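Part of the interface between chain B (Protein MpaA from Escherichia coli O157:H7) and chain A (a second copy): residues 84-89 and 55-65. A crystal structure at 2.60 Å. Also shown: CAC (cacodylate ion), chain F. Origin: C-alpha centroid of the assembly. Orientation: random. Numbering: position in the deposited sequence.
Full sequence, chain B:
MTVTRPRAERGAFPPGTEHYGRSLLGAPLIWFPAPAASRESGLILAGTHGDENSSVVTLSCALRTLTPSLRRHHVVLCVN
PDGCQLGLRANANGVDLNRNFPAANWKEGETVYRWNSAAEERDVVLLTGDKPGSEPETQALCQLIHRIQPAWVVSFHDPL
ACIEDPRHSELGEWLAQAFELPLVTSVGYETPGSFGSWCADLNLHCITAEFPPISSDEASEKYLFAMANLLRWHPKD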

ATOM      1  N   CYS B  84      -5.844  -3.114   0.641  1.00 44.65           N
ATOM      2  CA  CYS B  84      -4.511  -2.562   0.463  1.00 42.35           C
ATOM      3  C   CYS B  84      -3.933  -2.830  -0.938  1.00 39.99           C
ATOM      4  O   CYS B  84      -3.394  -1.904  -1.537  1.00 43.58           O
ATOM      5  CB  CYS B  84      -3.548  -3.079   1.541  1.00 37.57           C
ATOM      6  SG  CYS B  84      -1.966  -2.156   1.542  1.00 47.74           S
ATOM      7  N   GLN B  85      -4.019  -4.058  -1.467  1.00 39.49           N
ATOM      8  CA  GLN B  85      -3.521  -4.279  -2.852  1.00 44.74           C
ATOM      9  C   GLN B  85      -4.446  -3.680  -3.909  1.00 37.47           C
ATOM     10  O   GLN B  85      -4.007  -3.414  -5.023  1.00 42.12           O
ATOM     11  CB  GLN B  85      -3.285  -5.765  -3.183  1.00 33.53           C
ATOM     12  CG  GLN B  85      -4.505  -6.660  -3.160  1.00 32.19           C
ATOM     13  CD  GLN B  85      -4.290  -7.896  -3.996  1.00 35.09           C
ATOM     14  OE1 GLN B  85      -3.815  -7.796  -5.121  1.00 51.49           O
ATOM     15  NE2 GLN B  85      -4.609  -9.061  -3.463  1.00 28.19           N
ATOM     16  N   LEU B  86      -5.711  -3.469  -3.551  1.00 37.06           N
ATOM     17  CA  LEU B  86      -6.681  -2.825  -4.437  1.00 42.03           C
ATOM     18  C   LEU B  86      -6.633  -1.310  -4.341  1.00 44.39           C
ATOM     19  O   LEU B  86      -7.518  -0.627  -4.853  1.00 45.97           O
ATOM     20  CB  LEU B  86      -8.092  -3.297  -4.121  1.00 38.92           C
ATOM     21  CG  LEU B  86      -8.334  -4.763  -4.461  1.00 41.79           C
ATOM     22  CD1 LEU B  86      -9.586  -5.243  -3.751  1.00 41.58           C
ATOM     23  CD2 LEU B  86      -8.416  -4.983  -5.988  1.00 37.10           C
ATOM     24  N   GLY B  87      -5.596  -0.801  -3.687  1.00 45.82           N
ATOM     25  CA  GLY B  87      -5.487   0.610  -3.368  1.00 43.84           C
ATOM     26  C   GLY B  87      -6.772   1.303  -2.946  1.00 44.13           C
ATOM     27  O   GLY B  87      -6.945   2.472  -3.264  1.00 49.36           O
ATOM     28  N   LEU B  88      -7.687   0.615  -2.260  1.00 43.23           N
ATOM     29  CA  LEU B  88      -8.886   1.314  -1.781  1.00 48.78           C
ATOM     30  C   LEU B  88      -9.186   1.179  -0.304  1.00 48.40           C
ATOM     31  O   LEU B  88      -8.789   0.221   0.354  1.00 46.87           O
ATOM     32  CB  LEU B  88     -10.151   0.891  -2.540  1.00 46.42           C
ATOM     33  CG  LEU B  88     -10.818  -0.477  -2.703  1.00 42.92           C
ATOM     34  CD1 LEU B  88     -11.405  -1.035  -1.479  1.00 37.48           C
ATOM     35  CD2 LEU B  88     -11.949  -0.266  -3.701  1.00 50.68           C
ATOM     36  N   ARG B  89      -9.965   2.147   0.166  1.00 45.29           N
ATOM     37  CA  ARG B  89     -10.364   2.287   1.550  1.00 44.57           C
ATOM     38  C   ARG B  89     -11.013   1.048   2.177  1.00 44.02           C
ATOM     39  O   ARG B  89     -10.605   0.628   3.265  1.00 46.10           O
ATOM     40  CB  ARG B  89     -11.319   3.476   1.663  1.00 48.43           C
ATOM     41  CG  ARG B  89     -11.500   3.994   3.081  1.00 52.60           C
ATOM     42  CD  ARG B  89     -12.369   5.229   3.083  1.00 52.24           C
ATOM     43  NE  ARG B  89     -13.083   5.389   4.341  1.00 53.16           N
ATOM     44  CZ  ARG B  89     -12.766   6.274   5.281  1.00 52.21           C
ATOM     45  NH1 ARG B  89     -11.743   7.108   5.106  1.00 51.48           N
ATOM     46  NH2 ARG B  89     -13.479   6.326   6.395  1.00 50.25           N
TER
HETATM   47 AS   CAC F 302     -12.518   7.669  10.343  0.61 97.02          AS
HETATM   48  O1  CAC F 302     -13.158   6.324   9.620  0.61 48.48           O
HETATM   49  O2  CAC F 302     -10.761   7.652  10.208  0.61 59.41           O
HETATM   50  C1  CAC F 302     -13.244   9.229   9.473  0.61 69.34           C
HETATM   51  C2  CAC F 302     -12.982   7.708  12.225  0.61 60.65           C
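Chain A 55-65: SVVTLSCALRT

Chain A meets chain B as a helix. Most of the stretch is helical, with backbone hydrogen bonds such as L59(A) N to S55(A) O at 2.8 Å and L63(A) N to L59(A) O at 2.9 Å. Chain B offers the end of a helix at C84(B) and Q85(B), followed by a turn. L86(B) is the first residue to leave helical angles, and G87(B) N still bonds to C84(B) O at 3.3 Å. The contact runs in one direction on both chains: V56(A) lies near Q85(B), S60(A) near L86(B) and G87(B), and R64(A) near L88(B). V56(A), S60(A) and R64(A) are spaced four apart, so they fall on one side of the helix, and all three point toward chain B.

The closest CA pair is G87(B) CA and V57(A) CA, 4.3 Å apart. G87(B) has phi/psi of 39/33, and positive phi favours glycine. An ideal CB here would fall 2.4 Å from V56(A) O, a clash. The bare CA instead sits 3.9 Å from V56(A) O.

One hydrogen bond crosses the contact. S60(A) OG donates to L86(B) O at 2.6 Å. The same hydroxyl accepts from R64(A) NE at 3.2 Å, which ties the arginine side chain back to its own helix.

The remaining contacts are mainly packing. V56(A) CG1 is 3.8 Å from Q85(B) O, and V57(A) CG1 is 3.7 Å from G87(B) O. L88(B) packs on R64(A): L88(B) CD2 is 3.8 Å from R64(A) CD, and L88(B) CB lies over one face of the guanidinium. R64(A) NH2 is 3.8 Å from G87(B) O.

R89(B) takes no part in this contact. Its end leads away, and R89(B) NH2 makes a weak hydrogen bond to cacodylate O1 at 3.2 Å.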

ATOM      1  N   SER A  55       0.972   5.378  -6.422  1.00 45.46           N
ATOM      2  CA  SER A  55       0.485   5.133  -7.785  1.00 50.76           C
ATOM      3  C   SER A  55      -0.586   4.039  -7.797  1.00 49.32           C
ATOM      4  O   SER A  55      -1.477   4.055  -8.635  1.00 49.31           O
ATOM      5  CB  SER A  55       1.642   4.795  -8.740  1.00 43.08           C
ATOM      6  OG  SER A  55       2.711   4.125  -8.089  1.00 48.81           O
ATOM      7  N   VAL A  56      -0.533   3.113  -6.845  1.00 47.16           N
ATOM      8  CA  VAL A  56      -1.533   2.049  -6.786  1.00 45.04           C
ATOM      9  C   VAL A  56      -2.870   2.577  -6.300  1.00 48.68           C
ATOM     10  O   VAL A  56      -3.922   2.039  -6.637  1.00 53.04           O
ATOM     11  CB  VAL A  56      -1.100   0.904  -5.878  1.00 41.14           C
ATOM     12  CG1 VAL A  56      -2.174  -0.184  -5.847  1.00 36.41           C
ATOM     13  CG2 VAL A  56       0.243   0.353  -6.341  1.00 39.13           C
ATOM     14  N   VAL A  57      -2.844   3.645  -5.516  1.00 47.51           N
ATOM     15  CA  VAL A  57      -4.100   4.260  -5.112  1.00 48.99           C
ATOM     16  C   VAL A  57      -4.595   5.165  -6.233  1.00 49.91           C
ATOM     17  O   VAL A  57      -5.788   5.236  -6.491  1.00 51.29           O
ATOM     18  CB  VAL A  57      -3.958   5.050  -3.812  1.00 47.80           C
ATOM     19  CG1 VAL A  57      -5.254   5.755  -3.481  1.00 49.23           C
ATOM     20  CG2 VAL A  57      -3.554   4.116  -2.683  1.00 44.64           C
ATOM     21  N   THR A  58      -3.662   5.819  -6.919  1.00 51.03           N
ATOM     22  CA  THR A  58      -3.994   6.717  -8.017  1.00 52.65           C
ATOM     23  C   THR A  58      -4.627   5.972  -9.185  1.00 53.22           C
ATOM     24  O   THR A  58      -5.667   6.381  -9.705  1.00 51.28           O
ATOM     25  CB  THR A  58      -2.762   7.461  -8.536  1.00 55.38           C
ATOM     26  OG1 THR A  58      -2.280   8.355  -7.530  1.00 45.80           O
ATOM     27  CG2 THR A  58      -3.131   8.263  -9.778  1.00 56.98           C
ATOM     28  N   LEU A  59      -3.989   4.876  -9.585  1.00 55.70           N
ATOM     29  CA  LEU A  59      -4.519   4.013 -10.639  1.00 52.53           C
ATOM     30  C   LEU A  59      -5.832   3.345 -10.241  1.00 49.51           C
ATOM     31  O   LEU A  59      -6.710   3.179 -11.076  1.00 54.41           O
ATOM     32  CB  LEU A  59      -3.492   2.947 -11.024  1.00 51.20           C
ATOM     33  CG  LEU A  59      -3.889   2.029 -12.182  1.00 50.11           C
ATOM     34  CD1 LEU A  59      -4.212   2.848 -13.418  1.00 50.63           C
ATOM     35  CD2 LEU A  59      -2.771   1.030 -12.462  1.00 50.06           C
ATOM     36  N   SER A  60      -5.963   2.963  -8.971  1.00 55.98           N
ATOM     37  CA  SER A  60      -7.208   2.383  -8.458  1.00 53.72           C
ATOM     38  C   SER A  60      -8.330   3.413  -8.461  1.00 56.55           C
ATOM     39  O   SER A  60      -9.505   3.067  -8.611  1.00 52.02           O
ATOM     40  CB  SER A  60      -7.013   1.835  -7.037  1.00 52.64           C
ATOM     41  OG  SER A  60      -8.214   1.257  -6.533  1.00 54.54           O
ATOM     42  N   CYS A  61      -7.957   4.682  -8.279  1.00 59.54           N
ATOM     43  CA  CYS A  61      -8.921   5.782  -8.278  1.00 57.68           C
ATOM     44  C   CYS A  61      -9.346   6.088  -9.698  1.00 57.87           C
ATOM     45  O   CYS A  61     -10.527   6.291  -9.977  1.00 60.11           O
ATOM     46  CB  CYS A  61      -8.334   7.034  -7.622  1.00 57.35           C
ATOM     47  SG  CYS A  61      -8.333   6.994  -5.808  1.00 59.50           S
ATOM     48  N   ALA A  62      -8.368   6.113 -10.593  1.00 51.12           N
ATOM     49  CA  ALA A  62      -8.635   6.359 -11.992  1.00 52.72           C
ATOM     50  C   ALA A  62      -9.505   5.258 -12.563  1.00 53.76           C
ATOM     51  O   ALA A  62     -10.447   5.538 -13.277  1.00 56.92           O
ATOM     52  CB  ALA A  62      -7.356   6.467 -12.752  1.00 54.75           C
ATOM     53  N   LEU A  63      -9.197   4.011 -12.226  1.00 52.00           N
ATOM     54  CA  LEU A  63      -9.969   2.872 -12.696  1.00 47.27           C
ATOM     55  C   LEU A  63     -11.402   2.917 -12.178  1.00 51.31           C
ATOM     56  O   LEU A  63     -12.325   2.469 -12.850  1.00 56.22           O
ATOM     57  CB  LEU A  63      -9.282   1.575 -12.281  1.00 47.11           C
ATOM     58  CG  LEU A  63      -9.870   0.215 -12.658  1.00 48.43           C
ATOM     59  CD1 LEU A  63     -10.039   0.083 -14.137  1.00 44.82           C
ATOM     60  CD2 LEU A  63      -8.938  -0.862 -12.172  1.00 49.01           C
ATOM     61  N   ARG A  64     -11.580   3.484 -10.990  1.00 59.18           N
ATOM     62  CA  ARG A  64     -12.886   3.580 -10.323  1.00 59.84           C
ATOM     63  C   ARG A  64     -13.626   4.876 -10.692  1.00 62.30           C
ATOM     64  O   ARG A  64     -14.788   5.059 -10.316  1.00 62.62           O
ATOM     65  CB  ARG A  64     -12.721   3.488  -8.783  1.00 53.80           C
ATOM     66  CG  ARG A  64     -12.519   2.062  -8.241  1.00 51.13           C
ATOM     67  CD  ARG A  64     -12.392   1.979  -6.710  1.00 58.43           C
ATOM     68  NE  ARG A  64     -11.135   2.557  -6.219  1.00 63.10           N
ATOM     69  CZ  ARG A  64     -11.043   3.652  -5.466  1.00 52.03           C
ATOM     70  NH1 ARG A  64     -12.138   4.294  -5.092  1.00 52.55           N
ATOM     71  NH2 ARG A  64      -9.852   4.105  -5.094  1.00 48.07           N
ATOM     72  N   THR A  65     -12.950   5.766 -11.423  1.00 61.19           N
ATOM     73  CA  THR A  65     -13.494   7.080 -11.791  1.00 61.28           C
ATOM     74  C   THR A  65     -13.973   7.136 -13.234  1.00 63.50           C
ATOM     75  O   THR A  65     -15.160   7.334 -13.492  1.00 66.45           O
ATOM     76  CB  THR A  65     -12.453   8.192 -11.598  1.00 64.63           C
ATOM     77  OG1 THR A  65     -12.211   8.372 -10.199  1.00 68.36           O
ATOM     78  CG2 THR A  65     -12.937   9.508 -12.198  1.00 62.80           C
TER